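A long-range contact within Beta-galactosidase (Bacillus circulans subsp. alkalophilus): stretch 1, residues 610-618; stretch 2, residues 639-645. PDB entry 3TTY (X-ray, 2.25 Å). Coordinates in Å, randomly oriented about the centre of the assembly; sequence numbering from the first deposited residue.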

# COMPACT_ATOMS: atom_id res chain seq x y z
N LEU A 610 -13.18 4.76 43.25
CA LEU A 610 -14.58 4.55 43.54
C LEU A 610 -14.70 3.29 44.38
O LEU A 610 -15.41 3.26 45.39
CB LEU A 610 -15.35 4.32 42.24
CG LEU A 610 -16.11 5.45 41.56
CD1 LEU A 610 -15.87 6.80 42.22
CD2 LEU A 610 -15.75 5.50 40.08
N LEU A 611 -14.00 2.26 43.93
CA LEU A 611 -14.08 0.91 44.46
C LEU A 611 -12.78 0.23 44.06
O LEU A 611 -12.19 0.60 43.04
CB LEU A 611 -15.24 0.18 43.79
CG LEU A 611 -16.28 -0.59 44.59
CD1 LEU A 611 -16.70 0.14 45.86
CD2 LEU A 611 -17.48 -0.84 43.69
N ASN A 612 -12.33 -0.73 44.85
CA ASN A 612 -11.24 -1.61 44.42
C ASN A 612 -11.83 -2.86 43.81
O ASN A 612 -12.67 -3.51 44.43
CB ASN A 612 -10.32 -1.95 45.59
CG ASN A 612 -9.47 -0.78 46.02
OD1 ASN A 612 -8.47 -0.45 45.38
ND2 ASN A 612 -9.88 -0.12 47.10
N THR A 613 -11.41 -3.20 42.59
CA THR A 613 -11.96 -4.36 41.89
C THR A 613 -10.88 -5.08 41.11
O THR A 613 -9.83 -4.53 40.84
CB THR A 613 -13.08 -3.97 40.91
OG1 THR A 613 -12.56 -3.10 39.91
CG2 THR A 613 -14.24 -3.29 41.63
N PRO A 614 -11.15 -6.34 40.74
CA PRO A 614 -10.22 -7.14 39.96
C PRO A 614 -10.00 -6.55 38.58
O PRO A 614 -10.78 -5.70 38.16
CB PRO A 614 -10.93 -8.50 39.84
CG PRO A 614 -11.87 -8.53 40.99
CD PRO A 614 -12.33 -7.11 41.17
N ASP A 615 -8.95 -7.00 37.90
CA ASP A 615 -8.65 -6.52 36.56
C ASP A 615 -9.83 -6.79 35.63
O ASP A 615 -10.38 -7.89 35.61
CB ASP A 615 -7.39 -7.19 35.99
CG ASP A 615 -6.13 -6.80 36.75
OD1 ASP A 615 -6.21 -5.88 37.60
OD2 ASP A 615 -5.06 -7.39 36.47
N GLY A 616 -10.23 -5.77 34.88
CA GLY A 616 -11.28 -5.92 33.90
C GLY A 616 -12.66 -5.68 34.47
O GLY A 616 -13.66 -5.86 33.78
N VAL A 617 -12.73 -5.30 35.73
CA VAL A 617 -14.00 -4.94 36.33
C VAL A 617 -14.05 -3.43 36.44
O VAL A 617 -13.48 -2.84 37.35
CB VAL A 617 -14.21 -5.59 37.71
CG1 VAL A 617 -15.49 -5.07 38.37
CG2 VAL A 617 -14.23 -7.11 37.58
N GLU A 618 -14.74 -2.81 35.50
CA GLU A 618 -14.76 -1.37 35.42
C GLU A 618 -15.78 -0.78 36.38
O GLU A 618 -16.92 -1.25 36.48
CB GLU A 618 -15.07 -0.94 33.99
CG GLU A 618 -15.34 0.54 33.82
CD GLU A 618 -15.77 0.87 32.41
OE1 GLU A 618 -15.88 -0.06 31.59
OE2 GLU A 618 -16.02 2.06 32.14
N GLU A 639 -16.76 -15.21 36.24
CA GLU A 639 -17.30 -14.60 37.44
C GLU A 639 -16.19 -13.94 38.27
O GLU A 639 -15.07 -14.46 38.34
CB GLU A 639 -18.01 -15.66 38.28
CG GLU A 639 -18.79 -15.14 39.46
CD GLU A 639 -19.44 -16.26 40.25
OE1 GLU A 639 -20.68 -16.45 40.12
OE2 GLU A 639 -18.71 -16.96 40.98
N MET A 640 -16.50 -12.82 38.91
CA MET A 640 -15.50 -12.07 39.65
C MET A 640 -16.06 -11.58 40.98
O MET A 640 -17.26 -11.32 41.09
CB MET A 640 -15.02 -10.88 38.81
CG MET A 640 -13.51 -10.69 38.78
SD MET A 640 -12.63 -11.90 37.79
CE MET A 640 -10.94 -11.39 38.07
N THR A 641 -15.20 -11.45 41.98
CA THR A 641 -15.63 -10.98 43.30
C THR A 641 -14.88 -9.72 43.75
O THR A 641 -13.73 -9.51 43.40
CB THR A 641 -15.53 -12.09 44.39
OG1 THR A 641 -14.16 -12.29 44.74
CG2 THR A 641 -16.09 -13.40 43.87
N PHE A 642 -15.55 -8.89 44.54
CA PHE A 642 -14.95 -7.64 44.97
C PHE A 642 -15.62 -7.14 46.23
O PHE A 642 -16.79 -7.45 46.48
CB PHE A 642 -15.08 -6.58 43.86
CG PHE A 642 -16.51 -6.19 43.55
CD1 PHE A 642 -17.27 -6.92 42.65
CD2 PHE A 642 -17.09 -5.08 44.17
CE1 PHE A 642 -18.59 -6.57 42.37
CE2 PHE A 642 -18.41 -4.71 43.88
CZ PHE A 642 -19.16 -5.45 42.98
N ASP A 643 -14.89 -6.36 47.02
CA ASP A 643 -15.45 -5.72 48.19
C ASP A 643 -16.28 -4.53 47.72
O ASP A 643 -15.75 -3.62 47.08
CB ASP A 643 -14.35 -5.29 49.16
CG ASP A 643 -14.88 -4.68 50.45
OD1 ASP A 643 -16.10 -4.76 50.72
OD2 ASP A 643 -14.07 -4.11 51.21
N ALA A 644 -17.57 -4.56 48.01
CA ALA A 644 -18.47 -3.53 47.53
C ALA A 644 -18.58 -2.41 48.53
O ALA A 644 -19.35 -1.47 48.34
CB ALA A 644 -19.84 -4.13 47.23
N GLY A 645 -17.80 -2.50 49.61
CA GLY A 645 -17.90 -1.55 50.70
C GLY A 645 -19.02 -1.93 51.65
O GLY A 645 -19.89 -2.74 51.31
O HOH W 1 -12.52 -5.36 46.22

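No direct hydrogen bond joins these two stretches; side-chain packing and one bridging water hold them together. The backbones run in opposite directions, L611 facing A644 and T613 facing F642, whose CA atoms lie 5.4 Å apart. Near N612 the gap is wider, and water 1 fills it, donating to N612 O (2.6 Å) and accepting from D643 N (2.7 Å), so both polar groups are satisfied.

F642 covers the most surface. Its CA-to-CB bond points toward stretch 1, and its broad apolar ring meets L611, with CD2 of L611 4.0 Å from CE2 of F642. T613 adds its methyl, CG2, 4.1 Å from F642 CB, while its OG1 donates to V617 O (2.7 Å) within its own stretch.

M640, next in area, has a long, flexible thioether chain suited to following an uneven surface. Its CE lies 3.4 Å from P614 CB, and its CG 3.8 Å from V617 CG2.

P614 links the two, since its CD also sits 3.9 Å from F642 CB and its CG 3.2 Å from T641 O. Its carbonyl opens the type II turn and accepts from V617 N (V617 N to P614 O, 3.1 Å); the turn's own angles belong to D615 and G616. G616 has a positive phi, where a CB would jam against the preceding carbonyl.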